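Cyclo(L-leucyl-L-leucyl) synthase (Staphylococcus haemolyticus, PDB 6EZ3) catalyses the ATP-independent formation of cyclo(L-leucyl-L-leucyl) from two molecules of L-leucyl-tRNA(Leu), and can also incorporate other nonpolar residues such as phenylalanine and methionine. Local coordinates at residues R19-I24 against N187-L192; S138-S143 against T164-A169; N181-I186 against E216-I221. All coordinates share one frame; numbering follows the deposited sequence.

Contact 1 of 3, residues R19-I24 against N187-L192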
ATOM      1  N   ARG A  19       4.334 -19.290   7.817  1.00 38.42           N
ATOM      2  CA  ARG A  19       3.210 -19.451   8.730  1.00 37.93           C
ATOM      3  C   ARG A  19       1.796 -19.308   8.064  1.00 43.08           C
ATOM      4  O   ARG A  19       0.842 -19.885   8.567  1.00 43.86           O
ATOM      5  CB  ARG A  19       3.359 -18.491   9.930  1.00 37.47           C
ATOM      6  CG  ARG A  19       4.424 -18.898  10.943  1.00 38.89           C
ATOM      7  CD  ARG A  19       4.726 -17.830  11.983  1.00 45.30           C
ATOM      8  NE  ARG A  19       6.019 -17.192  11.701  1.00 65.93           N
ATOM      9  CZ  ARG A  19       6.547 -16.192  12.407  1.00 92.14           C
ATOM     10  NH1 ARG A  19       7.720 -15.672  12.059  1.00 80.06           N
ATOM     11  NH2 ARG A  19       5.911 -15.707  13.466  1.00 92.85           N
ATOM     12  N   LYS A  20       1.684 -18.586   6.943  1.00 39.28           N
ATOM     13  CA  LYS A  20       0.478 -18.279   6.127  1.00 38.73           C
ATOM     14  C   LYS A  20      -0.752 -17.764   6.942  1.00 46.00           C
ATOM     15  O   LYS A  20      -1.908 -18.048   6.584  1.00 45.19           O
ATOM     16  CB  LYS A  20       0.099 -19.425   5.201  1.00 37.86           C
ATOM     17  CG  LYS A  20       1.246 -19.777   4.275  1.00 39.41           C
ATOM     18  CD  LYS A  20       1.030 -19.418   2.833  1.00 33.89           C
ATOM     19  CE  LYS A  20       2.312 -19.077   2.124  1.00 28.10           C
ATOM     20  NZ  LYS A  20       3.422 -20.029   2.414  1.00 27.62           N
ATOM     21  N   LYS A  21      -0.497 -16.933   7.984  1.00 44.37           N
ATOM     22  CA  LYS A  21      -1.603 -16.427   8.801  1.00 44.67           C
ATOM     23  C   LYS A  21      -2.478 -15.396   8.091  1.00 50.28           C
ATOM     24  O   LYS A  21      -3.689 -15.583   8.053  1.00 53.54           O
ATOM     25  CB  LYS A  21      -1.123 -15.894  10.149  1.00 48.43           C
ATOM     26  CG  LYS A  21      -0.740 -16.985  11.149  1.00 80.36           C
ATOM     27  CD  LYS A  21      -0.605 -16.418  12.562  1.00 94.62           C
ATOM     28  CE  LYS A  21       0.572 -16.975  13.337  1.00111.46           C
ATOM     29  NZ  LYS A  21       1.057 -16.018  14.377  1.00121.60           N
ATOM     30  N   HIS A  22      -1.890 -14.327   7.517  1.00 43.89           N
ATOM     31  CA  HIS A  22      -2.626 -13.271   6.830  1.00 42.42           C
ATOM     32  C   HIS A  22      -1.751 -12.493   5.827  1.00 47.88           C
ATOM     33  O   HIS A  22      -0.559 -12.272   6.083  1.00 51.44           O
ATOM     34  CB  HIS A  22      -3.209 -12.324   7.875  1.00 42.89           C
ATOM     35  CG  HIS A  22      -4.089 -11.225   7.338  1.00 46.81           C
ATOM     36  ND1 HIS A  22      -3.583  -9.965   7.019  1.00 48.75           N
ATOM     37  CD2 HIS A  22      -5.420 -11.211   7.135  1.00 48.30           C
ATOM     38  CE1 HIS A  22      -4.618  -9.255   6.609  1.00 47.52           C
ATOM     39  NE2 HIS A  22      -5.742  -9.951   6.669  1.00 47.64           N
ATOM     40  N   VAL A  23      -2.363 -12.039   4.715  1.00 39.66           N
ATOM     41  CA  VAL A  23      -1.721 -11.217   3.686  1.00 37.17           C
ATOM     42  C   VAL A  23      -2.599  -9.983   3.380  1.00 43.30           C
ATOM     43  O   VAL A  23      -3.834 -10.056   3.473  1.00 43.36           O
ATOM     44  CB  VAL A  23      -1.347 -12.026   2.397  1.00 38.61           C
ATOM     45  CG1 VAL A  23      -2.572 -12.562   1.627  1.00 36.90           C
ATOM     46  CG2 VAL A  23      -0.450 -11.207   1.483  1.00 38.48           C
ATOM     47  N   ILE A  24      -1.953  -8.854   3.044  1.00 39.64           N
ATOM     48  CA  ILE A  24      -2.594  -7.626   2.622  1.00 39.46           C
ATOM     49  C   ILE A  24      -2.246  -7.532   1.174  1.00 44.71           C
ATOM     50  O   ILE A  24      -1.065  -7.513   0.821  1.00 46.28           O
ATOM     51  CB  ILE A  24      -2.144  -6.349   3.405  1.00 43.01           C
ATOM     52  CG1 ILE A  24      -2.500  -6.442   4.922  1.00 43.67           C
ATOM     53  CG2 ILE A  24      -2.777  -5.070   2.785  1.00 43.57           C
ATOM     54  CD1 ILE A  24      -1.840  -5.445   5.773  1.00 43.00           C
ATOM     55  N   ASN A 187      -6.281  -5.013  12.880  1.00 53.18           N
ATOM     56  CA  ASN A 187      -6.472  -6.028  13.908  1.00 52.97           C
ATOM     57  C   ASN A 187      -6.065  -7.456  13.475  1.00 56.23           C
ATOM     58  O   ASN A 187      -6.906  -8.366  13.439  1.00 57.34           O
ATOM     59  CB  ASN A 187      -7.898  -5.994  14.482  1.00 53.41           C
ATOM     60  CG  ASN A 187      -7.896  -6.424  15.906  1.00 87.68           C
ATOM     61  OD1 ASN A 187      -8.290  -7.548  16.215  1.00 73.47           O
ATOM     62  ND2 ASN A 187      -7.310  -5.588  16.781  1.00 89.95           N
ATOM     63  N   THR A 188      -4.759  -7.646  13.188  1.00 49.51           N
ATOM     64  CA  THR A 188      -4.168  -8.944  12.841  1.00 48.16           C
ATOM     65  C   THR A 188      -3.067  -9.288  13.846  1.00 51.76           C
ATOM     66  O   THR A 188      -2.545  -8.390  14.514  1.00 51.60           O
ATOM     67  CB  THR A 188      -3.651  -9.015  11.384  1.00 49.88           C
ATOM     68  OG1 THR A 188      -2.888  -7.860  11.065  1.00 58.49           O
ATOM     69  CG2 THR A 188      -4.746  -9.201  10.375  1.00 40.29           C
ATOM     70  N   GLN A 189      -2.732 -10.596  13.967  1.00 47.29           N
ATOM     71  CA  GLN A 189      -1.688 -11.093  14.856  1.00 46.11           C
ATOM     72  C   GLN A 189      -0.348 -10.803  14.167  1.00 49.49           C
ATOM     73  O   GLN A 189       0.507 -10.137  14.743  1.00 49.19           O
ATOM     74  CB  GLN A 189      -1.887 -12.584  15.094  1.00 47.75           C
ATOM     75  CG  GLN A 189      -2.031 -13.010  16.551  1.00 79.11           C
ATOM     76  CD  GLN A 189      -1.734 -14.495  16.681  1.00118.15           C
ATOM     77  OE1 GLN A 189      -0.594 -14.942  16.473  1.00116.97           O
ATOM     78  NE2 GLN A 189      -2.757 -15.301  16.991  1.00114.85           N
ATOM     79  N   GLU A 190      -0.204 -11.246  12.900  1.00 45.88           N
ATOM     80  CA  GLU A 190       0.938 -11.018  11.994  1.00 44.57           C
ATOM     81  C   GLU A 190       0.355 -10.950  10.587  1.00 50.20           C
ATOM     82  O   GLU A 190      -0.724 -11.520  10.349  1.00 49.96           O
ATOM     83  CB  GLU A 190       2.024 -12.090  12.108  1.00 45.25           C
ATOM     84  CG  GLU A 190       1.528 -13.517  11.936  1.00 51.01           C
ATOM     85  CD  GLU A 190       2.595 -14.556  11.664  1.00 59.48           C
ATOM     86  OE1 GLU A 190       2.425 -15.353  10.711  1.00 68.57           O
ATOM     87  OE2 GLU A 190       3.625 -14.537  12.372  1.00 35.54           O
ATOM     88  N   THR A 191       1.013 -10.187   9.677  1.00 46.16           N
ATOM     89  CA  THR A 191       0.537  -9.937   8.310  1.00 44.31           C
ATOM     90  C   THR A 191       1.698  -9.565   7.398  1.00 48.67           C
ATOM     91  O   THR A 191       2.761  -9.195   7.892  1.00 48.03           O
ATOM     92  CB  THR A 191      -0.563  -8.845   8.343  1.00 41.89           C
ATOM     93  OG1 THR A 191      -1.112  -8.606   7.043  1.00 44.22           O
ATOM     94  CG2 THR A 191      -0.106  -7.560   8.974  1.00 30.73           C
ATOM     95  N   LEU A 192       1.516  -9.712   6.066  1.00 46.18           N
ATOM     96  CA  LEU A 192       2.514  -9.329   5.049  1.00 45.47           C
ATOM     97  C   LEU A 192       1.846  -8.344   4.105  1.00 48.68           C
ATOM     98  O   LEU A 192       0.717  -8.599   3.680  1.00 51.14           O
ATOM     99  CB  LEU A 192       2.972 -10.524   4.173  1.00 45.30           C
ATOM    100  CG  LEU A 192       3.665 -11.743   4.789  1.00 49.77           C
ATOM    101  CD1 LEU A 192       3.717 -12.856   3.799  1.00 48.95           C
ATOM    102  CD2 LEU A 192       5.075 -11.422   5.251  1.00 53.31           C
TER
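Neighbouring parallel strands of a Rossmann-like mixed sheet, 22-26 and 191-195, meet here at their N-terminal ends. The best-formed backbone link is I24 N to L192 O, 2.8 Å and nearly along the C=O axis; the return bond from L192 N to H22 O is long and bent. The compact, buried part centres on the H22 imidazole. With CG anti to the backbone N (chi1 -176°), the ring runs alongside T191, and H22 ND1 meets T191 OG1 in the ring plane at 2.8 Å. NE2 bonds to S54 OG of strand 52-57, so both ring nitrogens are engaged. T188 CG2 lies over the H22 ring centre, 3.6 Å from the centroid and 8° off its normal, a CH-pi contact that closes one face. I24 CG1 reaches T191 OG1 from further along the strand. Toward solvent the contact becomes ionic. E190 is itself buried, but its extended chain carries E190 OE2 to the exposed R19, whose NH2 lies 2.8 Å away in a salt bridge with guanidinium and carboxylate planes 54° apart. K21 crosses the E190 chain at about a right angle and makes the longer salt bridge, K21 NZ to E190 OE2 at 3.6 Å. The same K21 NZ donates to OE1 of the exposed Q189 at 2.9 Å, approaching from above the plane of its amide carbonyl.

Contact 2 of 3, residues S138-S143 against T164-A169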
ATOM      1  N   SER A 138      14.061  10.205   0.778  1.00 63.76           N
ATOM      2  CA  SER A 138      13.610   8.849   0.460  1.00 63.12           C
ATOM      3  C   SER A 138      12.120   8.846   0.115  1.00 66.67           C
ATOM      4  O   SER A 138      11.723   8.217  -0.875  1.00 66.21           O
ATOM      5  CB  SER A 138      13.934   7.883   1.596  1.00 66.07           C
ATOM      6  OG  SER A 138      15.206   7.271   1.422  1.00 71.19           O
ATOM      7  N   CYS A 139      11.316   9.622   0.872  1.00 62.32           N
ATOM      8  CA  CYS A 139       9.881   9.765   0.619  1.00 61.81           C
ATOM      9  C   CYS A 139       9.618  10.412  -0.742  1.00 65.05           C
ATOM     10  O   CYS A 139       8.763   9.923  -1.492  1.00 62.85           O
ATOM     11  CB  CYS A 139       9.202  10.549   1.737  1.00 61.49           C
ATOM     12  SG  CYS A 139       9.141   9.680   3.316  1.00 65.10           S
ATOM     13  N   LEU A 140      10.343  11.515  -1.041  1.00 62.05           N
ATOM     14  CA  LEU A 140      10.186  12.280  -2.277  1.00 62.69           C
ATOM     15  C   LEU A 140      10.556  11.464  -3.517  1.00 65.27           C
ATOM     16  O   LEU A 140       9.932  11.631  -4.568  1.00 63.58           O
ATOM     17  CB  LEU A 140      10.951  13.614  -2.202  1.00 63.74           C
ATOM     18  CG  LEU A 140      10.653  14.520  -0.980  1.00 69.26           C
ATOM     19  CD1 LEU A 140      11.829  15.414  -0.664  1.00 69.62           C
ATOM     20  CD2 LEU A 140       9.410  15.340  -1.173  1.00 71.57           C
ATOM     21  N   LYS A 141      11.528  10.537  -3.376  1.00 62.63           N
ATOM     22  CA  LYS A 141      11.931   9.595  -4.422  1.00 62.22           C
ATOM     23  C   LYS A 141      10.725   8.682  -4.744  1.00 71.29           C
ATOM     24  O   LYS A 141      10.416   8.455  -5.916  1.00 71.11           O
ATOM     25  CB  LYS A 141      13.098   8.734  -3.937  1.00 62.51           C
ATOM     26  CG  LYS A 141      14.436   9.440  -3.909  1.00 62.67           C
ATOM     27  CD  LYS A 141      15.563   8.464  -3.592  1.00 62.87           C
ATOM     28  CE  LYS A 141      16.467   8.191  -4.762  1.00 68.85           C
ATOM     29  NZ  LYS A 141      17.052   6.832  -4.684  1.00 75.82           N
ATOM     30  N   MET A 142      10.026   8.193  -3.689  1.00 71.94           N
ATOM     31  CA  MET A 142       8.837   7.344  -3.820  1.00 73.48           C
ATOM     32  C   MET A 142       7.693   8.146  -4.460  1.00 75.63           C
ATOM     33  O   MET A 142       7.009   7.625  -5.338  1.00 75.18           O
ATOM     34  CB  MET A 142       8.394   6.721  -2.465  1.00 77.18           C
ATOM     35  CG  MET A 142       9.485   5.979  -1.671  1.00 82.65           C
ATOM     36  SD  MET A 142      10.324   4.543  -2.436  1.00 89.00           S
ATOM     37  CE  MET A 142      11.971   5.310  -2.912  1.00 85.55           C
ATOM     38  N   SER A 143       7.525   9.426  -4.056  1.00 71.68           N
ATOM     39  CA  SER A 143       6.526  10.354  -4.601  1.00 71.38           C
ATOM     40  C   SER A 143       6.765  10.510  -6.102  1.00 76.27           C
ATOM     41  O   SER A 143       5.810  10.449  -6.883  1.00 76.81           O
ATOM     42  CB  SER A 143       6.640  11.729  -3.941  1.00 74.89           C
ATOM     43  OG  SER A 143       6.817  11.655  -2.537  1.00 86.72           O
ATOM     44  N   THR A 164       6.244  20.041  -5.942  1.00 90.62           N
ATOM     45  CA  THR A 164       5.346  19.023  -6.508  1.00 88.59           C
ATOM     46  C   THR A 164       5.485  17.722  -5.691  1.00 87.66           C
ATOM     47  O   THR A 164       4.472  17.113  -5.340  1.00 86.24           O
ATOM     48  CB  THR A 164       5.670  18.796  -8.049  1.00 93.04           C
ATOM     49  OG1 THR A 164       5.443  19.964  -8.843  1.00 87.79           O
ATOM     50  CG2 THR A 164       4.879  17.680  -8.663  1.00 88.91           C
ATOM     51  N   LEU A 165       6.748  17.318  -5.398  1.00 81.02           N
ATOM     52  CA  LEU A 165       7.100  16.106  -4.672  1.00 78.47           C
ATOM     53  C   LEU A 165       6.734  16.163  -3.208  1.00 80.99           C
ATOM     54  O   LEU A 165       6.379  15.123  -2.670  1.00 81.67           O
ATOM     55  CB  LEU A 165       8.571  15.728  -4.870  1.00 77.71           C
ATOM     56  CG  LEU A 165       9.024  15.438  -6.322  1.00 81.34           C
ATOM     57  CD1 LEU A 165      10.426  14.897  -6.353  1.00 81.16           C
ATOM     58  CD2 LEU A 165       8.107  14.454  -7.034  1.00 82.02           C
ATOM     59  N   GLU A 166       6.791  17.345  -2.560  1.00 76.06           N
ATOM     60  CA  GLU A 166       6.396  17.505  -1.148  1.00 76.30           C
ATOM     61  C   GLU A 166       4.871  17.343  -0.973  1.00 78.16           C
ATOM     62  O   GLU A 166       4.399  16.880   0.073  1.00 79.50           O
ATOM     63  CB  GLU A 166       6.860  18.862  -0.583  1.00 78.40           C
ATOM     64  CG  GLU A 166       8.296  18.859  -0.078  1.00 94.88           C
ATOM     65  CD  GLU A 166       9.070  20.169  -0.105  1.00118.70           C
ATOM     66  OE1 GLU A 166       8.958  20.929  -1.096  1.00110.64           O
ATOM     67  OE2 GLU A 166       9.870  20.384   0.833  1.00108.89           O
ATOM     68  N   TYR A 167       4.108  17.733  -2.009  1.00 71.33           N
ATOM     69  CA  TYR A 167       2.656  17.586  -2.042  1.00 69.41           C
ATOM     70  C   TYR A 167       2.332  16.105  -2.243  1.00 72.33           C
ATOM     71  O   TYR A 167       1.588  15.542  -1.444  1.00 70.87           O
ATOM     72  CB  TYR A 167       2.026  18.445  -3.160  1.00 69.12           C
ATOM     73  CG  TYR A 167       0.523  18.616  -3.048  1.00 69.43           C
ATOM     74  CD1 TYR A 167      -0.318  18.325  -4.124  1.00 71.09           C
ATOM     75  CD2 TYR A 167      -0.061  19.096  -1.875  1.00 69.76           C
ATOM     76  CE1 TYR A 167      -1.702  18.504  -4.033  1.00 71.08           C
ATOM     77  CE2 TYR A 167      -1.441  19.261  -1.767  1.00 70.42           C
ATOM     78  CZ  TYR A 167      -2.258  18.978  -2.851  1.00 78.77           C
ATOM     79  OH  TYR A 167      -3.616  19.166  -2.721  1.00 81.73           O
ATOM     80  N   ALA A 168       2.940  15.468  -3.277  1.00 68.83           N
ATOM     81  CA  ALA A 168       2.747  14.056  -3.608  1.00 68.77           C
ATOM     82  C   ALA A 168       3.175  13.115  -2.477  1.00 76.09           C
ATOM     83  O   ALA A 168       2.666  11.998  -2.397  1.00 76.13           O
ATOM     84  CB  ALA A 168       3.483  13.716  -4.893  1.00 69.18           C
ATOM     85  N   ALA A 169       4.077  13.583  -1.577  1.00 74.30           N
ATOM     86  CA  ALA A 169       4.582  12.818  -0.433  1.00 74.04           C
ATOM     87  C   ALA A 169       3.507  12.566   0.631  1.00 77.44           C
ATOM     88  O   ALA A 169       3.626  11.612   1.399  1.00 77.46           O
ATOM     89  CB  ALA A 169       5.781  13.523   0.184  1.00 74.76           C
TER
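Helices 133-149 and 162-175 of the cyclodipeptide synthase fold cross almost perpendicularly here, at 89° between the local axes and 8.3 Å at closest approach. The crossing borders a substrate-binding segment assigned by similarity: the side chain of S143 is about 4 Å from that of V172, three residues after A169 on the same helix. L140, with CG anti to its carbonyl carbon (chi1 -53°), sends one branch across the gap. L140 CD2 rests against the partner backbone, 3.4 Å from L165 O, and also touches L165 CB at 3.8 Å and the CG of E166. L165 in turn points at the first helix and lays CD1 near L140 O, while L144 and L147 extend its apolar surroundings. A second point of packing is made of small residues: S143 CB meets A168 CB at 3.8 Å, and S143 OG sits 3.5 Å from A169 CB. S143 OG is turned back to its own helix, donating to C139 O at 2.8 Å, a carbonyl that also accepts from S143 N. Because its hydrogen is spent within the helix, the buried S143 OG can lie against alanine carbons without needing a donor bond across the interface, and the crossing is held chiefly by apolar and van der Waals packing.

Contact 3 of 3, residues N181-I186 against E216-I221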
ATOM      1  N   ASN A 181       3.528  -1.292  10.466  1.00 47.63           N
ATOM      2  CA  ASN A 181       2.796  -2.111  11.450  1.00 47.33           C
ATOM      3  C   ASN A 181       1.272  -1.997  11.278  1.00 49.83           C
ATOM      4  O   ASN A 181       0.609  -1.247  11.996  1.00 50.01           O
ATOM      5  CB  ASN A 181       3.204  -1.793  12.894  1.00 48.79           C
ATOM      6  CG  ASN A 181       2.713  -2.780  13.913  1.00 65.92           C
ATOM      7  OD1 ASN A 181       2.409  -3.941  13.623  1.00 66.68           O
ATOM      8  ND2 ASN A 181       2.661  -2.345  15.144  1.00 55.97           N
ATOM      9  N   ALA A 182       0.735  -2.749  10.323  1.00 43.95           N
ATOM     10  CA  ALA A 182      -0.672  -2.779  10.005  1.00 42.72           C
ATOM     11  C   ALA A 182      -1.467  -3.528  11.064  1.00 46.80           C
ATOM     12  O   ALA A 182      -2.622  -3.204  11.278  1.00 45.89           O
ATOM     13  CB  ALA A 182      -0.868  -3.434   8.658  1.00 43.43           C
ATOM     14  N   ASN A 183      -0.839  -4.508  11.747  1.00 44.53           N
ATOM     15  CA  ASN A 183      -1.442  -5.380  12.773  1.00 43.88           C
ATOM     16  C   ASN A 183      -2.389  -4.702  13.783  1.00 49.74           C
ATOM     17  O   ASN A 183      -3.514  -5.180  13.889  1.00 51.51           O
ATOM     18  CB  ASN A 183      -0.375  -6.158  13.514  1.00 38.91           C
ATOM     19  CG  ASN A 183       0.482  -6.949  12.599  1.00 61.39           C
ATOM     20  OD1 ASN A 183       0.052  -7.970  12.084  1.00 54.26           O
ATOM     21  ND2 ASN A 183       1.681  -6.450  12.324  1.00 57.89           N
ATOM     22  N   PRO A 184      -2.024  -3.643  14.538  1.00 45.85           N
ATOM     23  CA  PRO A 184      -2.993  -3.081  15.488  1.00 46.30           C
ATOM     24  C   PRO A 184      -4.104  -2.218  14.851  1.00 52.45           C
ATOM     25  O   PRO A 184      -5.106  -1.923  15.513  1.00 54.44           O
ATOM     26  CB  PRO A 184      -2.112  -2.275  16.426  1.00 47.97           C
ATOM     27  CG  PRO A 184      -0.967  -1.842  15.583  1.00 52.26           C
ATOM     28  CD  PRO A 184      -0.747  -2.901  14.569  1.00 47.48           C
ATOM     29  N   ILE A 185      -3.919  -1.805  13.580  1.00 46.61           N
ATOM     30  CA  ILE A 185      -4.858  -0.982  12.832  1.00 45.19           C
ATOM     31  C   ILE A 185      -5.978  -1.882  12.278  1.00 53.16           C
ATOM     32  O   ILE A 185      -7.134  -1.729  12.663  1.00 55.75           O
ATOM     33  CB  ILE A 185      -4.147  -0.135  11.732  1.00 46.68           C
ATOM     34  CG1 ILE A 185      -2.946   0.671  12.286  1.00 44.99           C
ATOM     35  CG2 ILE A 185      -5.130   0.789  11.069  1.00 48.70           C
ATOM     36  CD1 ILE A 185      -1.946   1.111  11.275  1.00 39.10           C
ATOM     37  N   ILE A 186      -5.639  -2.829  11.414  1.00 50.15           N
ATOM     38  CA  ILE A 186      -6.577  -3.777  10.789  1.00 50.39           C
ATOM     39  C   ILE A 186      -6.897  -4.973  11.686  1.00 56.72           C
ATOM     40  O   ILE A 186      -7.665  -5.859  11.283  1.00 57.64           O
ATOM     41  CB  ILE A 186      -6.086  -4.246   9.389  1.00 53.17           C
ATOM     42  CG1 ILE A 186      -4.771  -5.090   9.486  1.00 51.90           C
ATOM     43  CG2 ILE A 186      -5.976  -3.031   8.429  1.00 54.15           C
ATOM     44  CD1 ILE A 186      -4.584  -5.997   8.399  1.00 52.42           C
ATOM     45  N   GLU A 216       8.266  -6.518  13.961  1.00 53.62           N
ATOM     46  CA  GLU A 216       8.672  -7.933  13.952  1.00 52.41           C
ATOM     47  C   GLU A 216       7.585  -8.855  13.431  1.00 52.70           C
ATOM     48  O   GLU A 216       7.912  -9.903  12.872  1.00 52.45           O
ATOM     49  CB  GLU A 216       9.149  -8.409  15.348  1.00 54.44           C
ATOM     50  CG  GLU A 216       8.159  -8.165  16.499  1.00 77.22           C
ATOM     51  CD  GLU A 216       8.444  -8.839  17.836  1.00116.29           C
ATOM     52  OE1 GLU A 216       7.985  -9.987  18.040  1.00109.43           O
ATOM     53  OE2 GLU A 216       9.069  -8.188  18.706  1.00121.27           O
ATOM     54  N   LYS A 217       6.294  -8.467  13.624  1.00 46.62           N
ATOM     55  CA  LYS A 217       5.091  -9.198  13.190  1.00 45.07           C
ATOM     56  C   LYS A 217       4.547  -8.644  11.832  1.00 44.76           C
ATOM     57  O   LYS A 217       3.387  -8.863  11.463  1.00 42.42           O
ATOM     58  CB  LYS A 217       4.027  -9.147  14.312  1.00 47.35           C
ATOM     59  CG  LYS A 217       3.895 -10.430  15.100  1.00 66.42           C
ATOM     60  CD  LYS A 217       5.005 -10.647  16.135  1.00 81.27           C
ATOM     61  CE  LYS A 217       5.030 -12.051  16.716  1.00 87.69           C
ATOM     62  NZ  LYS A 217       3.879 -12.276  17.633  1.00 94.36           N
ATOM     63  N   GLN A 218       5.433  -7.976  11.077  1.00 40.29           N
ATOM     64  CA  GLN A 218       5.108  -7.332   9.811  1.00 40.29           C
ATOM     65  C   GLN A 218       6.179  -7.574   8.744  1.00 42.40           C
ATOM     66  O   GLN A 218       7.361  -7.372   9.005  1.00 39.81           O
ATOM     67  CB  GLN A 218       4.886  -5.818  10.045  1.00 41.72           C
ATOM     68  CG  GLN A 218       4.530  -5.012   8.803  1.00 45.17           C
ATOM     69  CD  GLN A 218       3.066  -4.938   8.489  1.00 50.14           C
ATOM     70  OE1 GLN A 218       2.203  -4.951   9.364  1.00 58.42           O
ATOM     71  NE2 GLN A 218       2.765  -4.708   7.241  1.00 32.43           N
ATOM     72  N   GLY A 219       5.737  -7.966   7.547  1.00 41.73           N
ATOM     73  CA  GLY A 219       6.626  -8.211   6.418  1.00 43.84           C
ATOM     74  C   GLY A 219       6.280  -7.485   5.132  1.00 50.61           C
ATOM     75  O   GLY A 219       5.342  -6.675   5.093  1.00 51.88           O
ATOM     76  N   TYR A 220       7.079  -7.739   4.081  1.00 46.89           N
ATOM     77  CA  TYR A 220       6.848  -7.190   2.741  1.00 47.49           C
ATOM     78  C   TYR A 220       7.317  -8.224   1.708  1.00 51.54           C
ATOM     79  O   TYR A 220       8.498  -8.618   1.722  1.00 50.76           O
ATOM     80  CB  TYR A 220       7.527  -5.820   2.530  1.00 48.99           C
ATOM     81  CG  TYR A 220       7.259  -5.208   1.167  1.00 50.82           C
ATOM     82  CD1 TYR A 220       8.071  -5.505   0.075  1.00 52.29           C
ATOM     83  CD2 TYR A 220       6.217  -4.300   0.978  1.00 51.27           C
ATOM     84  CE1 TYR A 220       7.825  -4.953  -1.183  1.00 51.46           C
ATOM     85  CE2 TYR A 220       5.979  -3.720  -0.270  1.00 51.58           C
ATOM     86  CZ  TYR A 220       6.777  -4.065  -1.350  1.00 58.42           C
ATOM     87  OH  TYR A 220       6.551  -3.513  -2.583  1.00 60.70           O
ATOM     88  N   ILE A 221       6.382  -8.685   0.838  1.00 46.54           N
ATOM     89  CA  ILE A 221       6.689  -9.675  -0.203  1.00 45.38           C
ATOM     90  C   ILE A 221       6.445  -9.108  -1.607  1.00 52.02           C
ATOM     91  O   ILE A 221       5.556  -8.267  -1.795  1.00 54.12           O
ATOM     92  CB  ILE A 221       5.996 -11.051   0.020  1.00 47.09           C
ATOM     93  CG1 ILE A 221       4.456 -10.969  -0.131  1.00 46.73           C
ATOM     94  CG2 ILE A 221       6.406 -11.664   1.358  1.00 46.95           C
ATOM     95  CD1 ILE A 221       3.671 -12.336  -0.172  1.00 41.92           C
TER
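N183 ND2 is gripped by two hydrogen bonds. From N183 ND2 to N181 OD1, within one segment, the bond is 2.9 Å long, almost straight (175° at the hydrogen) and in the N183 amide plane. The bond from N183 ND2 across to K217 O, 3.1 Å, is bent, 139° at the hydrogen, with the donor well above the carbonyl plane. The remaining end of the amide is held too, since N183 OD1 bonds to T188 OG1. With CG anti to its carbonyl carbon (chi1 -56°), N183 thus ties segment 181-186, with its short, weakly bonded helix about 183-186, to the chain entering strand 218-225. That strand neighbours 191-195 in the sheet, so the contact joins the lead-in to one strand to the start of the next. Q218, the first residue of strand 218-225, supplies the second link. Its CG is anti to the backbone N, and a bend at chi2 swings Q218 OE1 to A182 N, which donates to it at 2.8 Å. Although N183 ND2 lies 3.4 Å from Q218 OE1, the angle is too poor for a bond. A182 CB packs beside Q218 OE1 at 3.5 Å. On the sheet side, A182 also touches I24. The link is therefore made by neutral amide and peptide groups, with no ion pair, and the partners of N183 are consistent with a single orientation of its amide: the nitrogen donates twice while the oxygen accepts.

In the fold
Contacts 1 and 3 form one continuous region, their centres 7 Å apart, because segment 181-186 leads directly into 187-192. T188 N lies 2.8 Å from N183 O, and T191 O lies 3.2 Å from G219 N, both probable hydrogen bonds; the latter joins strands 191-195 and 218-225. Contact 2 stands apart, on the opposite side of the chain's centre from contact 1; its nearest atoms are about 17 Å from contact 1 and about 9 Å from contact 3. Both regions approach the substrate site inferred by similarity. In contact 1 the I24 side chain is about 9 Å from those of Y195 and E175, while helix 162-175 carries contact 2 and ends at E175.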